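Local coordinates for protein xylan esterase 1 (Thermoanaerobacterium sp. 'JW/SL YS485', PDB 3FCY) that probably removes acetyl groups from xylan and related esters, as an alpha/beta-hydrolase carbohydrate esterase of family CE7 that binds calcium, at residues 164-175 / 266-277. Residues are numbered along the deposited sequence; the frame is centred on the assembly and turned at random.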
ATOM      1  N   ILE A 164      17.684  16.174 -13.035  1.00 24.20           N
ATOM      2  CA  ILE A 164      16.888  17.149 -13.779  1.00 24.06           C
ATOM      3  C   ILE A 164      17.055  18.548 -13.187  1.00 25.33           C
ATOM      4  O   ILE A 164      17.208  19.524 -13.922  1.00 24.76           O
ATOM      5  CB  ILE A 164      15.389  16.790 -13.761  1.00 25.65           C
ATOM      6  CG1 ILE A 164      15.163  15.465 -14.493  1.00 25.50           C
ATOM      7  CG2 ILE A 164      14.572  17.913 -14.403  1.00 25.24           C
ATOM      8  CD1 ILE A 164      13.718  15.012 -14.506  1.00 27.96           C
ATOM      9  N   ILE A 165      17.014  18.643 -11.857  1.00 24.82           N
ATOM     10  CA  ILE A 165      17.164  19.927 -11.182  1.00 23.78           C
ATOM     11  C   ILE A 165      18.614  20.216 -10.809  1.00 22.71           C
ATOM     12  O   ILE A 165      18.901  21.230 -10.182  1.00 23.38           O
ATOM     13  CB  ILE A 165      16.310  20.005  -9.889  1.00 25.46           C
ATOM     14  CG1 ILE A 165      16.761  18.933  -8.893  1.00 24.65           C
ATOM     15  CG2 ILE A 165      14.833  19.834 -10.225  1.00 25.22           C
ATOM     16  CD1 ILE A 165      16.120  19.073  -7.522  1.00 26.72           C
ATOM     17  N   ARG A 166      19.526  19.323 -11.185  1.00 22.58           N
ATOM     18  CA  ARG A 166      20.943  19.507 -10.880  1.00 22.76           C
ATOM     19  C   ARG A 166      21.489  20.689 -11.693  1.00 24.69           C
ATOM     20  O   ARG A 166      21.532  20.640 -12.921  1.00 22.70           O
ATOM     21  CB  ARG A 166      21.725  18.226 -11.208  1.00 20.86           C
ATOM     22  CG  ARG A 166      23.173  18.201 -10.707  1.00 20.40           C
ATOM     23  CD  ARG A 166      23.258  18.331  -9.178  1.00 21.84           C
ATOM     24  NE  ARG A 166      22.497  17.286  -8.496  1.00 20.37           N
ATOM     25  CZ  ARG A 166      22.924  16.043  -8.285  1.00 21.68           C
ATOM     26  NH1 ARG A 166      24.130  15.663  -8.692  1.00 22.71           N
ATOM     27  NH2 ARG A 166      22.129  15.165  -7.683  1.00 21.47           N
ATOM     28  N   GLY A 167      21.893  21.748 -10.996  1.00 24.72           N
ATOM     29  CA  GLY A 167      22.406  22.932 -11.662  1.00 25.41           C
ATOM     30  C   GLY A 167      21.296  23.903 -12.033  1.00 27.39           C
ATOM     31  O   GLY A 167      21.529  24.903 -12.720  1.00 27.24           O
ATOM     32  N   LEU A 168      20.082  23.617 -11.575  1.00 27.73           N
ATOM     33  CA  LEU A 168      18.936  24.473 -11.871  1.00 28.82           C
ATOM     34  C   LEU A 168      19.072  25.874 -11.257  1.00 31.21           C
ATOM     35  O   LEU A 168      18.607  26.851 -11.841  1.00 30.84           O
ATOM     36  CB  LEU A 168      17.645  23.802 -11.390  1.00 27.79           C
ATOM     37  CG  LEU A 168      16.318  24.509 -11.700  1.00 29.16           C
ATOM     38  CD1 LEU A 168      16.156  24.698 -13.206  1.00 27.44           C
ATOM     39  CD2 LEU A 168      15.171  23.689 -11.144  1.00 27.32           C
ATOM     40  N   ASP A 169      19.697  25.975 -10.083  1.00 32.50           N
ATOM     41  CA  ASP A 169      19.892  27.278  -9.438  1.00 34.34           C
ATOM     42  C   ASP A 169      21.234  27.899  -9.832  1.00 35.17           C
ATOM     43  O   ASP A 169      21.631  28.929  -9.291  1.00 37.24           O
ATOM     44  CB  ASP A 169      19.842  27.169  -7.908  1.00 34.11           C
ATOM     45  CG  ASP A 169      18.444  26.925  -7.379  1.00 36.33           C
ATOM     46  OD1 ASP A 169      17.471  27.419  -7.989  1.00 35.80           O
ATOM     47  OD2 ASP A 169      18.320  26.251  -6.334  1.00 37.52           O
ATOM     48  N   ASP A 170      21.935  27.258 -10.758  1.00 34.48           N
ATOM     49  CA  ASP A 170      23.223  27.756 -11.233  1.00 35.00           C
ATOM     50  C   ASP A 170      22.939  28.351 -12.617  1.00 34.59           C
ATOM     51  O   ASP A 170      21.782  28.410 -13.040  1.00 33.21           O
ATOM     52  CB  ASP A 170      24.195  26.582 -11.398  1.00 34.43           C
ATOM     53  CG  ASP A 170      25.649  27.017 -11.427  1.00 35.94           C
ATOM     54  OD1 ASP A 170      25.963  28.023 -12.096  1.00 33.77           O
ATOM     55  OD2 ASP A 170      26.482  26.336 -10.787  1.00 36.52           O
ATOM     56  N   ASP A 171      23.974  28.797 -13.324  1.00 34.58           N
ATOM     57  CA  ASP A 171      23.761  29.338 -14.664  1.00 35.63           C
ATOM     58  C   ASP A 171      23.192  28.243 -15.565  1.00 34.05           C
ATOM     59  O   ASP A 171      23.570  27.076 -15.439  1.00 33.05           O
ATOM     60  CB  ASP A 171      25.070  29.848 -15.264  1.00 40.00           C
ATOM     61  CG  ASP A 171      24.862  30.514 -16.612  1.00 43.47           C
ATOM     62  OD1 ASP A 171      24.306  31.633 -16.642  1.00 46.51           O
ATOM     63  OD2 ASP A 171      25.237  29.916 -17.643  1.00 46.05           O
ATOM     64  N   ALA A 172      22.290  28.612 -16.469  1.00 32.64           N
ATOM     65  CA  ALA A 172      21.675  27.638 -17.371  1.00 31.68           C
ATOM     66  C   ALA A 172      22.696  26.757 -18.093  1.00 31.46           C
ATOM     67  O   ALA A 172      22.444  25.571 -18.328  1.00 30.86           O
ATOM     68  CB  ALA A 172      20.791  28.352 -18.390  1.00 31.26           C
ATOM     69  N   ASP A 173      23.845  27.330 -18.440  1.00 29.94           N
ATOM     70  CA  ASP A 173      24.881  26.575 -19.144  1.00 30.80           C
ATOM     71  C   ASP A 173      25.563  25.525 -18.260  1.00 29.91           C
ATOM     72  O   ASP A 173      26.406  24.768 -18.738  1.00 28.12           O
ATOM     73  CB  ASP A 173      25.949  27.521 -19.714  1.00 32.97           C
ATOM     74  CG  ASP A 173      25.416  28.426 -20.823  1.00 35.08           C
ATOM     75  OD1 ASP A 173      26.218  29.201 -21.385  1.00 37.89           O
ATOM     76  OD2 ASP A 173      24.207  28.370 -21.137  1.00 35.76           O
ATOM     77  N   ASN A 174      25.204  25.481 -16.978  1.00 30.96           N
ATOM     78  CA  ASN A 174      25.804  24.514 -16.055  1.00 29.28           C
ATOM     79  C   ASN A 174      24.832  23.410 -15.642  1.00 28.46           C
ATOM     80  O   ASN A 174      25.112  22.628 -14.726  1.00 25.83           O
ATOM     81  CB  ASN A 174      26.334  25.223 -14.803  1.00 31.67           C
ATOM     82  CG  ASN A 174      27.395  26.262 -15.125  1.00 36.01           C
ATOM     83  OD1 ASN A 174      28.300  26.017 -15.928  1.00 37.17           O
ATOM     84  ND2 ASN A 174      27.298  27.426 -14.487  1.00 38.88           N
ATOM     85  N   MET A 175      23.687  23.347 -16.314  1.00 27.05           N
ATOM     86  CA  MET A 175      22.696  22.322 -16.007  1.00 26.54           C
ATOM     87  C   MET A 175      23.255  20.975 -16.454  1.00 23.97           C
ATOM     88  O   MET A 175      23.683  20.820 -17.596  1.00 23.28           O
ATOM     89  CB  MET A 175      21.382  22.654 -16.710  1.00 27.93           C
ATOM     90  CG  MET A 175      20.718  23.890 -16.115  1.00 29.44           C
ATOM     91  SD  MET A 175      19.298  24.480 -17.031  1.00 33.59           S
ATOM     92  CE  MET A 175      18.048  23.306 -16.517  1.00 31.22           C
ATOM     93  N   ARG A 266       8.317  31.794  -8.408  1.00 31.11           N
ATOM     94  CA  ARG A 266       9.246  31.757  -9.538  1.00 29.84           C
ATOM     95  C   ARG A 266       8.898  30.614 -10.491  1.00 28.15           C
ATOM     96  O   ARG A 266       9.741  30.144 -11.249  1.00 29.52           O
ATOM     97  CB  ARG A 266      10.681  31.583  -9.029  1.00 29.07           C
ATOM     98  CG  ARG A 266      11.113  32.656  -8.038  1.00 28.79           C
ATOM     99  CD  ARG A 266      12.550  32.464  -7.585  1.00 29.97           C
ATOM    100  NE  ARG A 266      12.748  31.224  -6.836  1.00 29.80           N
ATOM    101  CZ  ARG A 266      13.454  30.185  -7.271  1.00 31.13           C
ATOM    102  NH1 ARG A 266      14.035  30.223  -8.464  1.00 28.25           N
ATOM    103  NH2 ARG A 266      13.604  29.113  -6.500  1.00 31.45           N
ATOM    104  N   GLU A 267       7.643  30.185 -10.453  1.00 28.57           N
ATOM    105  CA  GLU A 267       7.168  29.083 -11.282  1.00 28.72           C
ATOM    106  C   GLU A 267       7.502  29.191 -12.769  1.00 29.44           C
ATOM    107  O   GLU A 267       8.126  28.289 -13.333  1.00 28.52           O
ATOM    108  CB  GLU A 267       5.658  28.928 -11.114  1.00 29.18           C
ATOM    109  CG  GLU A 267       5.069  27.774 -11.902  1.00 29.16           C
ATOM    110  CD  GLU A 267       3.598  27.592 -11.624  1.00 31.77           C
ATOM    111  OE1 GLU A 267       3.250  27.323 -10.454  1.00 30.40           O
ATOM    112  OE2 GLU A 267       2.791  27.720 -12.569  1.00 33.92           O
ATOM    113  N   ASN A 268       7.093  30.284 -13.406  1.00 30.00           N
ATOM    114  CA  ASN A 268       7.356  30.452 -14.833  1.00 31.71           C
ATOM    115  C   ASN A 268       8.845  30.439 -15.160  1.00 30.85           C
ATOM    116  O   ASN A 268       9.255  29.866 -16.170  1.00 31.61           O
ATOM    117  CB  ASN A 268       6.724  31.745 -15.361  1.00 33.76           C
ATOM    118  CG  ASN A 268       6.849  31.871 -16.869  1.00 35.51           C
ATOM    119  OD1 ASN A 268       6.443  30.976 -17.612  1.00 36.88           O
ATOM    120  ND2 ASN A 268       7.414  32.978 -17.327  1.00 38.45           N
ATOM    121  N   GLU A 269       9.655  31.061 -14.311  1.00 30.19           N
ATOM    122  CA  GLU A 269      11.095  31.091 -14.544  1.00 31.54           C
ATOM    123  C   GLU A 269      11.695  29.696 -14.389  1.00 29.77           C
ATOM    124  O   GLU A 269      12.618  29.322 -15.112  1.00 28.22           O
ATOM    125  CB  GLU A 269      11.786  32.033 -13.560  1.00 35.42           C
ATOM    126  CG  GLU A 269      11.286  33.463 -13.582  1.00 42.14           C
ATOM    127  CD  GLU A 269      12.130  34.368 -12.706  1.00 46.22           C
ATOM    128  OE1 GLU A 269      12.418  33.975 -11.552  1.00 48.16           O
ATOM    129  OE2 GLU A 269      12.506  35.470 -13.166  1.00 49.88           O
ATOM    130  N   VAL A 270      11.176  28.935 -13.433  1.00 28.00           N
ATOM    131  CA  VAL A 270      11.668  27.586 -13.194  1.00 27.01           C
ATOM    132  C   VAL A 270      11.382  26.681 -14.390  1.00 26.57           C
ATOM    133  O   VAL A 270      12.290  26.043 -14.925  1.00 23.73           O
ATOM    134  CB  VAL A 270      11.028  26.976 -11.923  1.00 27.43           C
ATOM    135  CG1 VAL A 270      11.414  25.508 -11.789  1.00 26.32           C
ATOM    136  CG2 VAL A 270      11.496  27.749 -10.697  1.00 26.98           C
ATOM    137  N   PHE A 271      10.122  26.634 -14.813  1.00 26.02           N
ATOM    138  CA  PHE A 271       9.764  25.789 -15.942  1.00 27.30           C
ATOM    139  C   PHE A 271      10.349  26.269 -17.265  1.00 27.98           C
ATOM    140  O   PHE A 271      10.608  25.463 -18.152  1.00 29.73           O
ATOM    141  CB  PHE A 271       8.245  25.643 -16.039  1.00 27.27           C
ATOM    142  CG  PHE A 271       7.671  24.704 -15.018  1.00 27.54           C
ATOM    143  CD1 PHE A 271       6.891  25.179 -13.966  1.00 29.40           C
ATOM    144  CD2 PHE A 271       7.937  23.339 -15.090  1.00 26.55           C
ATOM    145  CE1 PHE A 271       6.389  24.306 -13.000  1.00 28.41           C
ATOM    146  CE2 PHE A 271       7.440  22.459 -14.128  1.00 26.07           C
ATOM    147  CZ  PHE A 271       6.665  22.943 -13.081  1.00 26.66           C
ATOM    148  N   THR A 272      10.567  27.574 -17.399  1.00 28.32           N
ATOM    149  CA  THR A 272      11.153  28.105 -18.626  1.00 27.99           C
ATOM    150  C   THR A 272      12.598  27.633 -18.696  1.00 28.11           C
ATOM    151  O   THR A 272      13.080  27.224 -19.752  1.00 28.37           O
ATOM    152  CB  THR A 272      11.127  29.653 -18.654  1.00 29.19           C
ATOM    153  OG1 THR A 272       9.766  30.107 -18.691  1.00 26.87           O
ATOM    154  CG2 THR A 272      11.866  30.181 -19.876  1.00 26.96           C
ATOM    155  N   LYS A 273      13.289  27.689 -17.563  1.00 27.53           N
ATOM    156  CA  LYS A 273      14.675  27.251 -17.506  1.00 26.63           C
ATOM    157  C   LYS A 273      14.757  25.753 -17.798  1.00 25.03           C
ATOM    158  O   LYS A 273      15.674  25.293 -18.488  1.00 23.61           O
ATOM    159  CB  LYS A 273      15.267  27.563 -16.136  1.00 26.35           C
ATOM    160  CG  LYS A 273      16.775  27.448 -16.086  1.00 29.46           C
ATOM    161  CD  LYS A 273      17.314  28.102 -14.828  1.00 31.35           C
ATOM    162  CE  LYS A 273      18.831  28.046 -14.774  1.00 31.59           C
ATOM    163  NZ  LYS A 273      19.334  28.738 -13.554  1.00 33.18           N
ATOM    164  N   LEU A 274      13.795  24.992 -17.279  1.00 24.20           N
ATOM    165  CA  LEU A 274      13.761  23.550 -17.529  1.00 24.61           C
ATOM    166  C   LEU A 274      13.488  23.326 -19.018  1.00 23.57           C
ATOM    167  O   LEU A 274      13.713  22.239 -19.553  1.00 24.81           O
ATOM    168  CB  LEU A 274      12.666  22.881 -16.690  1.00 22.88           C
ATOM    169  CG  LEU A 274      12.919  22.768 -15.179  1.00 24.65           C
ATOM    170  CD1 LEU A 274      11.688  22.200 -14.492  1.00 22.96           C
ATOM    171  CD2 LEU A 274      14.131  21.885 -14.922  1.00 23.51           C
ATOM    172  N   GLY A 275      12.997  24.369 -19.678  1.00 24.64           N
ATOM    173  CA  GLY A 275      12.709  24.283 -21.099  1.00 25.44           C
ATOM    174  C   GLY A 275      13.955  23.996 -21.916  1.00 24.87           C
ATOM    175  O   GLY A 275      13.874  23.440 -23.012  1.00 27.01           O
ATOM    176  N   TYR A 276      15.116  24.370 -21.387  1.00 25.72           N
ATOM    177  CA  TYR A 276      16.378  24.133 -22.081  1.00 25.63           C
ATOM    178  C   TYR A 276      16.671  22.650 -22.248  1.00 26.26           C
ATOM    179  O   TYR A 276      17.349  22.248 -23.199  1.00 24.46           O
ATOM    180  CB  TYR A 276      17.542  24.774 -21.325  1.00 26.04           C
ATOM    181  CG  TYR A 276      17.604  26.277 -21.427  1.00 28.46           C
ATOM    182  CD1 TYR A 276      17.775  26.908 -22.663  1.00 29.77           C
ATOM    183  CD2 TYR A 276      17.519  27.070 -20.287  1.00 28.24           C
ATOM    184  CE1 TYR A 276      17.863  28.300 -22.754  1.00 28.90           C
ATOM    185  CE2 TYR A 276      17.603  28.457 -20.368  1.00 30.91           C
ATOM    186  CZ  TYR A 276      17.776  29.065 -21.602  1.00 29.46           C
ATOM    187  OH  TYR A 276      17.859  30.436 -21.671  1.00 30.03           O
ATOM    188  N   ILE A 277      16.173  21.838 -21.318  1.00 24.60           N
ATOM    189  CA  ILE A 277      16.414  20.403 -21.380  1.00 24.59           C
ATOM    190  C   ILE A 277      15.133  19.600 -21.559  1.00 25.53           C
ATOM    191  O   ILE A 277      15.041  18.446 -21.134  1.00 25.27           O
ATOM    192  CB  ILE A 277      17.171  19.909 -20.120  1.00 25.87           C
ATOM    193  CG1 ILE A 277      16.374  20.240 -18.854  1.00 25.36           C
ATOM    194  CG2 ILE A 277      18.549  20.566 -20.064  1.00 24.86           C
ATOM    195  CD1 ILE A 277      17.005  19.704 -17.581  1.00 25.69           C
TER
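K273 reaches from helix 267-274 into the loop 164-175, where its ammonium group donates hydrogen bonds to the backbone carbonyls of L168 and D170. K273 NZ lies 2.7 Å from L168 O, above the plane of that carbonyl. K273 NZ lies 2.5 Å from D170 O, a short bond nearly in line with the C=O (171°). CG stands anti to the backbone N (chi1 -166°), and the extended chain beyond it carries NZ across to the turn G167-D170. A methionine in place of K273 would probably leave the carbonyls of L168 and D170 without this donor and the loop freer to shift.

The tight part is apolar and includes the stem of K273. L168 CD1 packs 3.9 Å from K273 CD and equally close to L274 CD2; the L168 and L274 side chains cross at about a right angle. On M175, SD lies beside K273 CG, and the bend at chi3 (77°) brings CE to 3.9 Å from I277 CD1. I164 CG2 meets L274 CD2 at 4.0 Å, and I164 also lies near Y117, a predicted substrate-binding residue. A172 CB rests against CE2 of the Y276 ring; the hydroxyl of Y276 bonds to D49.

The other side is looser and partly exposed. D169 OD1 and R266 NH1 are 4.5 Å apart, too far for a salt bridge; Y256 OH bonds to D169 and R266.

Helix 251-260 borders this side, with Y256 against L168 and V270. At the buried end, F177 of helix 176-192 touches I164 and I277. In this alpha/beta-hydrolase fold, the contact thus packs the loop between strand 136-140 and helix 176-192 on helix 267-274, beside helix 251-260.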